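Long-range contacts in putative SnoaL-like polyketide cyclase (Jannaschia sp., PDB 3KKG), which is of unproven function but may carry out a cyclisation or related reaction in the manner of SnoaL-like polyketide cyclases: residues G22-Q26 and F65-L71; W29-R34 and A57-A62; V86-T92 and V109-T115. All coordinates share one frame; numbering follows the deposited sequence.

Interaction 1: residues G22-Q26 and F65-L71; sequences GWGAQ and FEGFPRL
Phe65 drives its CZ corner against the six-membered ring of Trp23. This is a T-shaped stack, with the edge of Phe65 turned to the face of Trp23. The ring planes stand 88° apart and the ring centres are 4.9 Å apart. Phe65 CZ comes within 3.6 Å of Trp23 CZ2, near the rim of the indole. One face of the Phe65 ring is used as well. Gly24 CA lies over its centre, 3.5 Å from the centroid of the Phe65 ring, in a CH-pi contact. Gly24 has no side chain, and the ring lies directly against its backbone.

The indole edge makes the polar contact. Trp23 NE1 donates to Leu71 O at 2.9 Å, and the N-H...O angle is 174°. Leu71 O sits in the indole plane, but the nitrogen stands above the carbonyl plane of Leu71. Trp23 CG is anti to its backbone nitrogen (chi1 -177°), which carries the indole toward Leu71, the last residue of the 68-71 turn. Leu71 CD2 also packs on the indole, 3.9 Å from Trp23 CZ2. Ala25 CB packs 3.5 Å from Leu71 O.

In this NTF2-like fold, 22-26 links helix 6-16 to helix 29-36. Residues 65-71 lead from the end of helix 54-67 into strand 72-81. A di(hydroxyethyl)ether beside Trp23, probably from the crystallisation liquor, may mark a pocket.

Two type I turns set the backbones. One runs from Trp23 to Gln26 and is closed by Gln26 N to Trp23 O at 2.8 Å. The other runs from Phe68 to Leu71. One water lies 2.7 Å from both Ala25 O and Pro69 O. Further out, Phe68 packs edge-to-face with Phe99, and Gly67 shares a backbone hydrogen bond with Gly97.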
loop_
_atom_site.group_PDB
_atom_site.type_symbol
_atom_site.label_atom_id
_atom_site.label_comp_id
_atom_site.label_asym_id
_atom_site.label_seq_id
_atom_site.Cartn_x
_atom_site.Cartn_y
_atom_site.Cartn_z
ATOM N N GLY A 22 -16.021 12.208 -5.752
ATOM C CA GLY A 22 -14.912 12.844 -5.041
ATOM C C GLY A 22 -13.546 12.547 -5.627
ATOM O O GLY A 22 -12.528 12.852 -5.016
ATOM N N TRP A 23 -13.510 11.946 -6.809
ATOM C CA TRP A 23 -12.226 11.625 -7.492
ATOM C C TRP A 23 -11.678 12.892 -8.150
ATOM O O TRP A 23 -12.443 13.630 -8.794
ATOM C CB TRP A 23 -12.454 10.565 -8.555
ATOM C CG TRP A 23 -11.240 10.095 -9.269
ATOM C CD1 TRP A 23 -11.030 10.169 -10.605
ATOM C CD2 TRP A 23 -10.067 9.479 -8.704
ATOM N NE1 TRP A 23 -9.807 9.625 -10.920
ATOM C CE2 TRP A 23 -9.198 9.199 -9.775
ATOM C CE3 TRP A 23 -9.678 9.128 -7.405
ATOM C CZ2 TRP A 23 -7.958 8.616 -9.596
ATOM C CZ3 TRP A 23 -8.454 8.528 -7.230
ATOM C CH2 TRP A 23 -7.621 8.262 -8.349
ATOM N N GLY A 24 -10.365 13.093 -8.038
ATOM C CA GLY A 24 -9.777 14.376 -8.415
ATOM C C GLY A 24 -9.866 14.704 -9.891
ATOM O O GLY A 24 -9.641 15.863 -10.296
ATOM N N ALA A 25 -10.183 13.745 -10.728
ATOM C CA ALA A 25 -10.416 13.968 -12.128
ATOM C C ALA A 25 -11.844 14.451 -12.422
ATOM O O ALA A 25 -12.119 14.793 -13.560
ATOM C CB ALA A 25 -10.122 12.753 -12.957
ATOM N N GLN A 26 -12.722 14.467 -11.410
ATOM C CA GLN A 26 -14.137 14.779 -11.557
ATOM C C GLN A 26 -14.438 16.170 -11.007
ATOM O O GLN A 26 -14.212 16.462 -9.814
ATOM C CB GLN A 26 -14.943 13.735 -10.764
ATOM C CG GLN A 26 -16.470 13.919 -10.736
ATOM C CD GLN A 26 -17.048 13.953 -12.122
ATOM O OE1 GLN A 26 -16.720 13.102 -12.959
ATOM N NE2 GLN A 26 -17.900 14.944 -12.386
ATOM N N PHE A 65 -3.305 15.715 -9.492
ATOM C CA PHE A 65 -4.149 15.611 -10.652
ATOM C C PHE A 65 -3.796 16.566 -11.799
ATOM O O PHE A 65 -4.209 16.342 -12.905
ATOM C CB PHE A 65 -5.634 15.691 -10.265
ATOM C CG PHE A 65 -6.134 14.376 -9.684
ATOM C CD1 PHE A 65 -6.007 14.105 -8.363
ATOM C CD2 PHE A 65 -6.677 13.428 -10.515
ATOM C CE1 PHE A 65 -6.390 12.890 -7.828
ATOM C CE2 PHE A 65 -7.101 12.224 -10.024
ATOM C CZ PHE A 65 -6.953 11.943 -8.670
ATOM N N GLU A 66 -3.029 17.620 -11.526
ATOM C CA GLU A 66 -2.513 18.392 -12.642
ATOM C C GLU A 66 -1.587 17.538 -13.524
ATOM O O GLU A 66 -1.428 17.782 -14.707
ATOM C CB GLU A 66 -1.799 19.645 -12.148
ATOM C CG GLU A 66 -2.794 20.630 -11.650
ATOM C CD GLU A 66 -2.198 21.791 -10.936
ATOM O OE1 GLU A 66 -0.956 21.858 -10.742
ATOM O OE2 GLU A 66 -2.999 22.676 -10.583
ATOM N N GLY A 67 -0.917 16.575 -12.929
ATOM C CA GLY A 67 -0.033 15.734 -13.692
ATOM C C GLY A 67 -0.803 14.767 -14.569
ATOM O O GLY A 67 -0.344 14.457 -15.665
ATOM N N PHE A 68 -1.926 14.252 -14.037
ATOM C CA PHE A 68 -2.721 13.227 -14.729
ATOM C C PHE A 68 -4.193 13.691 -14.729
ATOM O O PHE A 68 -5.010 13.146 -14.009
ATOM C CB PHE A 68 -2.599 11.884 -14.045
ATOM C CG PHE A 68 -1.218 11.299 -14.064
ATOM C CD1 PHE A 68 -0.298 11.649 -13.097
ATOM C CD2 PHE A 68 -0.807 10.421 -15.072
ATOM C CE1 PHE A 68 0.977 11.126 -13.113
ATOM C CE2 PHE A 68 0.475 9.848 -15.065
ATOM C CZ PHE A 68 1.365 10.218 -14.096
ATOM N N PRO A 69 -4.539 14.699 -15.524
ATOM C CA PRO A 69 -5.844 15.289 -15.379
ATOM C C PRO A 69 -7.015 14.426 -15.758
ATOM O O PRO A 69 -8.153 14.722 -15.344
ATOM C CB PRO A 69 -5.775 16.524 -16.298
ATOM C CG PRO A 69 -4.485 16.489 -16.929
ATOM C CD PRO A 69 -3.675 15.432 -16.481
ATOM N N ARG A 70 -6.794 13.406 -16.600
ATOM C CA ARG A 70 -7.844 12.418 -16.989
ATOM C C ARG A 70 -7.684 11.069 -16.249
ATOM O O ARG A 70 -8.309 10.087 -16.641
ATOM C CB ARG A 70 -7.873 12.115 -18.517
ATOM C CG ARG A 70 -8.389 13.228 -19.467
ATOM C CD ARG A 70 -8.568 12.710 -20.930
ATOM N NE ARG A 70 -8.944 13.798 -21.882
ATOM C CZ ARG A 70 -8.050 14.562 -22.537
ATOM N NH1 ARG A 70 -6.772 14.324 -22.385
ATOM N NH2 ARG A 70 -8.450 15.525 -23.318
ATOM N N LEU A 71 -6.886 11.006 -15.185
ATOM C CA LEU A 71 -6.607 9.724 -14.523
ATOM C C LEU A 71 -7.910 9.006 -14.217
ATOM O O LEU A 71 -8.834 9.571 -13.642
ATOM C CB LEU A 71 -5.837 9.981 -13.236
ATOM C CG LEU A 71 -5.113 8.763 -12.649
ATOM C CD1 LEU A 71 -4.018 8.229 -13.537
ATOM C CD2 LEU A 71 -4.515 9.193 -11.316
HETATM O O HOH W 1 -10.783 15.191 -15.918
#

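Interaction 2: residues W29-R34 and A57-A62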
loop_
_atom_site.group_PDB
_atom_site.type_symbol
_atom_site.label_atom_id
_atom_site.label_comp_id
_atom_site.label_asym_id
_atom_site.label_seq_id
_atom_site.Cartn_x
_atom_site.Cartn_y
_atom_site.Cartn_z
ATOM N N TRP A 29 -15.130 17.568 -7.038
ATOM C CA TRP A 29 -14.600 16.668 -6.038
ATOM C C TRP A 29 -14.275 17.344 -4.727
ATOM O O TRP A 29 -14.407 16.732 -3.674
ATOM C CB TRP A 29 -13.355 15.939 -6.577
ATOM C CG TRP A 29 -12.158 16.773 -6.891
ATOM C CD1 TRP A 29 -11.870 17.353 -8.073
ATOM C CD2 TRP A 29 -11.086 17.100 -6.003
ATOM N NE1 TRP A 29 -10.677 18.047 -7.996
ATOM C CE2 TRP A 29 -10.160 17.905 -6.733
ATOM C CE3 TRP A 29 -10.827 16.829 -4.666
ATOM C CZ2 TRP A 29 -8.980 18.414 -6.163
ATOM C CZ3 TRP A 29 -9.632 17.310 -4.100
ATOM C CH2 TRP A 29 -8.735 18.098 -4.851
ATOM N N ARG A 30 -13.869 18.618 -4.787
ATOM C CA ARG A 30 -13.456 19.294 -3.581
ATOM C C ARG A 30 -14.569 19.363 -2.582
ATOM O O ARG A 30 -14.354 19.215 -1.387
ATOM C CB ARG A 30 -12.913 20.682 -3.903
ATOM C CG ARG A 30 -11.564 20.667 -4.632
ATOM C CD ARG A 30 -11.179 22.096 -4.903
ATOM N NE ARG A 30 -9.889 22.278 -5.543
ATOM C CZ ARG A 30 -9.634 22.064 -6.832
ATOM N NH1 ARG A 30 -10.566 21.584 -7.644
ATOM N NH2 ARG A 30 -8.425 22.339 -7.304
ATOM N N ASP A 31 -15.773 19.664 -3.065
ATOM C CA ASP A 31 -16.905 19.765 -2.173
ATOM C C ASP A 31 -17.259 18.410 -1.586
ATOM O O ASP A 31 -17.702 18.339 -0.441
ATOM C CB ASP A 31 -18.090 20.416 -2.873
ATOM C CG ASP A 31 -17.868 21.900 -3.123
ATOM O OD1 ASP A 31 -17.158 22.587 -2.321
ATOM O OD2 ASP A 31 -18.435 22.397 -4.118
ATOM N N VAL A 32 -16.992 17.330 -2.326
ATOM C CA VAL A 32 -17.204 15.978 -1.788
ATOM C C VAL A 32 -16.182 15.725 -0.654
ATOM O O VAL A 32 -16.501 15.188 0.399
ATOM C CB VAL A 32 -17.099 14.858 -2.876
ATOM C CG1 VAL A 32 -17.174 13.445 -2.227
ATOM C CG2 VAL A 32 -18.186 15.029 -3.949
ATOM N N TRP A 33 -14.934 16.105 -0.887
ATOM C CA TRP A 33 -13.941 16.010 0.176
ATOM C C TRP A 33 -14.368 16.821 1.417
ATOM O O TRP A 33 -14.276 16.347 2.545
ATOM C CB TRP A 33 -12.567 16.467 -0.310
ATOM C CG TRP A 33 -11.796 15.451 -1.103
ATOM C CD1 TRP A 33 -12.278 14.645 -2.078
ATOM C CD2 TRP A 33 -10.404 15.145 -0.987
ATOM N NE1 TRP A 33 -11.278 13.830 -2.563
ATOM C CE2 TRP A 33 -10.124 14.118 -1.917
ATOM C CE3 TRP A 33 -9.363 15.613 -0.178
ATOM C CZ2 TRP A 33 -8.852 13.580 -2.076
ATOM C CZ3 TRP A 33 -8.117 15.071 -0.327
ATOM C CH2 TRP A 33 -7.863 14.099 -1.282
ATOM N N ARG A 34 -14.854 18.041 1.203
ATOM C CA ARG A 34 -15.262 18.888 2.332
ATOM C C ARG A 34 -16.433 18.319 3.131
ATOM O O ARG A 34 -16.506 18.524 4.335
ATOM C CB ARG A 34 -15.571 20.306 1.869
ATOM C CG ARG A 34 -14.345 21.028 1.356
ATOM C CD ARG A 34 -14.641 22.431 0.899
ATOM N NE ARG A 34 -13.433 23.059 0.347
ATOM C CZ ARG A 34 -13.256 23.411 -0.928
ATOM N NH1 ARG A 34 -14.199 23.241 -1.849
ATOM N NH2 ARG A 34 -12.108 23.950 -1.293
ATOM N N ALA A 57 -4.810 19.432 2.388
ATOM C CA ALA A 57 -4.858 18.125 1.758
ATOM C C ALA A 57 -5.525 18.162 0.379
ATOM O O ALA A 57 -5.105 17.488 -0.571
ATOM C CB ALA A 57 -5.592 17.148 2.663
ATOM N N ILE A 58 -6.585 18.937 0.253
ATOM C CA ILE A 58 -7.184 19.182 -1.037
ATOM C C ILE A 58 -6.213 19.809 -2.040
ATOM O O ILE A 58 -6.146 19.394 -3.185
ATOM C CB ILE A 58 -8.464 20.081 -0.880
ATOM C CG1 ILE A 58 -9.625 19.266 -0.302
ATOM C CG2 ILE A 58 -8.900 20.750 -2.219
ATOM C CD1 ILE A 58 -10.835 20.140 0.036
ATOM N N ALA A 59 -5.475 20.820 -1.599
ATOM C CA ALA A 59 -4.478 21.462 -2.450
ATOM C C ALA A 59 -3.433 20.473 -2.963
ATOM O O ALA A 59 -3.050 20.518 -4.125
ATOM C CB ALA A 59 -3.811 22.607 -1.688
ATOM N N PHE A 60 -2.992 19.582 -2.086
ATOM C CA PHE A 60 -2.006 18.572 -2.441
ATOM C C PHE A 60 -2.605 17.628 -3.492
ATOM O O PHE A 60 -1.952 17.245 -4.488
ATOM C CB PHE A 60 -1.564 17.811 -1.190
ATOM C CG PHE A 60 -0.554 16.742 -1.456
ATOM C CD1 PHE A 60 0.781 17.045 -1.529
ATOM C CD2 PHE A 60 -0.947 15.440 -1.676
ATOM C CE1 PHE A 60 1.712 16.044 -1.790
ATOM C CE2 PHE A 60 0.004 14.428 -1.946
ATOM C CZ PHE A 60 1.307 14.729 -2.003
ATOM N N ASN A 61 -3.849 17.174 -3.276
ATOM C CA ASN A 61 -4.480 16.294 -4.255
ATOM C C ASN A 61 -4.601 16.954 -5.623
ATOM O O ASN A 61 -4.342 16.328 -6.645
ATOM C CB ASN A 61 -5.869 15.864 -3.739
ATOM C CG ASN A 61 -6.432 14.660 -4.436
ATOM O OD1 ASN A 61 -7.570 14.690 -4.947
ATOM N ND2 ASN A 61 -5.745 13.588 -4.353
ATOM N N ALA A 62 -4.970 18.232 -5.607
ATOM C CA ALA A 62 -5.108 18.991 -6.835
ATOM C C ALA A 62 -3.805 19.018 -7.620
ATOM O O ALA A 62 -3.837 18.824 -8.839
ATOM C CB ALA A 62 -5.617 20.437 -6.547
#
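Asn61 OD1 lies over one face of the Trp29 indole, 3.4 Å from Trp29 CZ3. The opposite face is taken by CG of Arg30, from the same helix as Trp29. At the Trp29 edge, and in its plane, are Ile58 O and Ala62 CB. Ile58 O is 3.3 Å from Trp29 CH2. Trp33 also receives Trp29, whose CZ3 sits over the centre of one Trp33 face. The Asn61 amide is inclined 30° to the Trp33 ring but steeply to that of Trp29. Its OD1 is 3.3 Å from Trp33 CZ2, so one oxygen touches carbons of both indoles. Trp29 CG takes the crowded position between backbone nitrogen and carbonyl carbon (chi1 64°), and its ring reaches across to helix 54-67.

Helices 29-36 and 54-67 run roughly antiparallel here, with short-segment axes 10.9 Å apart and inclined at 147°. They belong to the helical side of the NTF2-like fold. Trp33 and Ala57 also touch Phe41 of strand 41-45.

Ile58 is a knob in a hole formed by Trp29, Arg30, Trp33 and Arg34. Its branches go to different walls. Ile58 CG2 meets Arg30 CG at 3.6 Å, and Ile58 CG1 meets Trp33 CE3 at 3.7 Å. Ile58 CD1 lies 3.9 Å from Arg34 CG, over a face of the Arg34 guanidinium. Arg30 is extended from CG to NE. It lays its guanidinium over Trp29 CZ2 and brings NH2 to 3.5 Å from Ala62 CB.

Trp33 and Arg34 have polar partners outside residues 57-62. Trp33 NE1 hydrogen-bonds Gly22 O. Arg34 NH1 forms a salt bridge with Asp31 OD1 in its own helix, and Arg34 NE forms another with Glu55.

Interaction 3: residues V86-T92 and V109-T115; sequences VVQARLT and VDVPDVT
Two long strands in the curved sheet of the SnoaL-like domain pair here in antiparallel fashion. Val87 with Thr115, Ala89 with Asp113 and Leu91 with Val111 are the hydrogen-bonded pairs. Each gives two backbone bonds. Leu91 N to Val111 O is short, at 2.8 Å, and nearly straight at 173°. Ala89 N to Asp113 O is longer, at 3.2 Å. Pro112 lacks an N-H but falls in a non-hydrogen-bonded pair with Arg90, so no bond to strand 84-94 is lost.

The two faces differ. Val87, Ala89, Leu91, Val111, Asp113 and Thr115 share one. Leu91 CD1 packs 3.5 Å from Asp113 OD2, which also hydrogen-bonds the hydroxyl of Tyr129. One water bridges Val87 O, Asp113 OD1 and Thr115 OG1, and is 2.8 Å from Asp113 OD1. In the cone-shaped NTF2-like fold the inner sheet surface lines a pocket. A di(hydroxyethyl)ether near Leu91 probably comes from the crystallisation liquor, but leaves it possible that this face does so.

The other face carries Gln88, Arg90, Thr92, Asp110, Pro112 and Val114. Arg90 bends at chi3 (75°), which lays its guanidinium over the peptide between Val111 and Pro112. Arg90 NH2 makes a salt bridge of 3.2 Å with Asp110 OD1. The oxygen is near the guanidinium plane, but the arginine comes from above the carboxylate plane. A water that accepts from Arg90 NE donates to Asp110 OD1 at 2.7 Å. Thr92 CG2 lies alongside, 3.6 Å from Asp110 OD1. Nearer the other end of the pairing, Val86 CG1 meets Val114 CG2 at 3.6 Å. Gln88 OE1 bonds Arg128 of the second subunit, and Val114 packs on Phe130 of that subunit.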
loop_
_atom_site.group_PDB
_atom_site.type_symbol
_atom_site.label_atom_id
_atom_site.label_comp_id
_atom_site.label_asym_id
_atom_site.label_seq_id
_atom_site.Cartn_x
_atom_site.Cartn_y
_atom_site.Cartn_z
ATOM N N VAL A 86 -9.920 -0.074 3.531
ATOM C CA VAL A 86 -8.787 -0.223 2.631
ATOM C C VAL A 86 -9.314 -0.451 1.248
ATOM O O VAL A 86 -10.160 -1.312 1.024
ATOM C CB VAL A 86 -7.899 -1.438 3.054
ATOM C CG1 VAL A 86 -6.703 -1.603 2.079
ATOM C CG2 VAL A 86 -7.475 -1.310 4.546
ATOM N N VAL A 87 -8.930 0.384 0.302
ATOM C CA VAL A 87 -9.370 0.332 -1.072
ATOM C C VAL A 87 -8.171 0.062 -1.956
ATOM O O VAL A 87 -7.242 0.859 -1.989
ATOM C CB VAL A 87 -10.099 1.620 -1.505
ATOM C CG1 VAL A 87 -10.559 1.491 -2.956
ATOM C CG2 VAL A 87 -11.275 1.919 -0.583
ATOM N N GLN A 88 -8.185 -1.020 -2.709
ATOM C CA GLN A 88 -7.163 -1.235 -3.736
ATOM C C GLN A 88 -7.777 -0.915 -5.083
ATOM O O GLN A 88 -8.935 -1.268 -5.354
ATOM C CB GLN A 88 -6.751 -2.663 -3.751
ATOM C CG GLN A 88 -6.011 -3.147 -2.471
ATOM C CD GLN A 88 -5.480 -4.530 -2.657
ATOM O OE1 GLN A 88 -4.573 -4.724 -3.442
ATOM N NE2 GLN A 88 -6.042 -5.477 -1.977
ATOM N N ALA A 89 -6.991 -0.299 -5.955
ATOM C CA ALA A 89 -7.503 0.144 -7.227
ATOM C C ALA A 89 -6.415 0.016 -8.261
ATOM O O ALA A 89 -5.275 -0.351 -7.960
ATOM C CB ALA A 89 -8.087 1.605 -7.163
ATOM N N ARG A 90 -6.798 0.227 -9.515
ATOM C CA ARG A 90 -5.812 0.454 -10.562
ATOM C C ARG A 90 -6.035 1.799 -11.202
ATOM O O ARG A 90 -7.155 2.259 -11.353
ATOM C CB ARG A 90 -5.783 -0.651 -11.582
ATOM C CG ARG A 90 -5.251 -1.971 -11.028
ATOM C CD ARG A 90 -5.002 -2.955 -12.154
ATOM N NE ARG A 90 -3.786 -2.615 -12.915
ATOM C CZ ARG A 90 -2.537 -2.953 -12.546
ATOM N NH1 ARG A 90 -2.349 -3.687 -11.462
ATOM N NH2 ARG A 90 -1.472 -2.624 -13.276
ATOM N N LEU A 91 -4.931 2.435 -11.517
ATOM C CA LEU A 91 -4.902 3.766 -12.126
ATOM C C LEU A 91 -4.362 3.664 -13.538
ATOM O O LEU A 91 -3.328 3.029 -13.747
ATOM C CB LEU A 91 -3.927 4.674 -11.366
ATOM C CG LEU A 91 -4.234 4.864 -9.904
ATOM C CD1 LEU A 91 -3.159 5.779 -9.246
ATOM C CD2 LEU A 91 -5.614 5.436 -9.686
ATOM N N THR A 92 -5.032 4.364 -14.442
ATOM C CA THR A 92 -4.576 4.447 -15.819
ATOM C C THR A 92 -4.742 5.864 -16.320
ATOM O O THR A 92 -5.771 6.489 -16.164
ATOM C CB THR A 92 -5.310 3.485 -16.754
ATOM O OG1 THR A 92 -6.711 3.720 -16.641
ATOM C CG2 THR A 92 -4.983 2.036 -16.395
ATOM N N VAL A 109 0.559 5.549 -17.796
ATOM C CA VAL A 109 0.835 4.699 -16.650
ATOM C C VAL A 109 -0.336 3.759 -16.451
ATOM O O VAL A 109 -1.483 4.058 -16.830
ATOM C CB VAL A 109 1.087 5.520 -15.320
ATOM C CG1 VAL A 109 2.147 6.542 -15.582
ATOM C CG2 VAL A 109 -0.186 6.110 -14.768
ATOM N N ASP A 110 -0.046 2.617 -15.826
ATOM C CA ASP A 110 -1.057 1.592 -15.540
ATOM C C ASP A 110 -0.509 0.886 -14.289
ATOM O O ASP A 110 0.376 0.037 -14.396
ATOM C CB ASP A 110 -1.158 0.603 -16.710
ATOM C CG ASP A 110 -2.204 -0.471 -16.497
ATOM O OD1 ASP A 110 -2.725 -0.605 -15.403
ATOM O OD2 ASP A 110 -2.516 -1.151 -17.512
ATOM N N VAL A 111 -0.990 1.284 -13.107
ATOM C CA VAL A 111 -0.426 0.832 -11.843
ATOM C C VAL A 111 -1.496 0.484 -10.809
ATOM O O VAL A 111 -2.535 1.132 -10.773
ATOM C CB VAL A 111 0.566 1.871 -11.223
ATOM C CG1 VAL A 111 1.874 1.905 -12.027
ATOM C CG2 VAL A 111 -0.093 3.261 -11.079
ATOM N N PRO A 112 -1.204 -0.479 -9.954
ATOM C CA PRO A 112 -2.061 -0.738 -8.786
ATOM C C PRO A 112 -1.791 0.295 -7.713
ATOM O O PRO A 112 -0.696 0.883 -7.643
ATOM C CB PRO A 112 -1.638 -2.139 -8.360
ATOM C CG PRO A 112 -0.126 -2.127 -8.613
ATOM C CD PRO A 112 0.024 -1.300 -9.908
ATOM N N ASP A 113 -2.731 0.458 -6.801
ATOM C CA ASP A 113 -2.515 1.304 -5.651
ATOM C C ASP A 113 -3.284 0.767 -4.476
ATOM O O ASP A 113 -4.051 -0.213 -4.584
ATOM C CB ASP A 113 -2.767 2.737 -5.967
ATOM C CG ASP A 113 -4.191 3.134 -6.049
ATOM O OD1 ASP A 113 -5.102 2.312 -5.855
ATOM O OD2 ASP A 113 -4.441 4.328 -6.375
ATOM N N VAL A 114 -3.124 1.412 -3.351
ATOM C CA VAL A 114 -3.884 1.100 -2.120
ATOM C C VAL A 114 -4.019 2.365 -1.301
ATOM O O VAL A 114 -3.085 3.154 -1.138
ATOM C CB VAL A 114 -3.231 -0.020 -1.331
ATOM C CG1 VAL A 114 -1.833 0.307 -0.900
ATOM C CG2 VAL A 114 -4.118 -0.340 -0.096
ATOM N N THR A 115 -5.255 2.663 -0.860
ATOM C CA THR A 115 -5.580 3.807 -0.014
ATOM C C THR A 115 -6.137 3.272 1.275
ATOM O O THR A 115 -7.075 2.439 1.226
ATOM C CB THR A 115 -6.553 4.773 -0.735
ATOM O OG1 THR A 115 -6.115 4.942 -2.112
ATOM C CG2 THR A 115 -6.632 6.103 -0.056
HETATM O O HOH W 2 -6.865 3.050 -3.877
HETATM O O HOH W 3 -3.217 -2.886 -5.019
HETATM O O HOH W 4 -5.199 -1.561 -15.526
#

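In the fold
Interactions 1 and 2 both use helix 54-67, and interaction 2 is nested along the chain inside the loop that interaction 1 closes. They touch directly where Trp23 O packs on Trp29 CB. Interaction 1 is a surface contact, made by aromatic stacking and one indole hydrogen bond. Interaction 2 is largely buried and joins two helices by packing, with no hydrogen bond between its segments. Interaction 3 is a buried strand pairing, held by paired backbone hydrogen bonds, with a salt bridge on one face. Trp23 and Leu71 of interaction 1 pack on Leu91 of interaction 3. Interactions 2 and 3 do not touch: they lie on opposite sides of the chain centre, with centres about 19 Å apart.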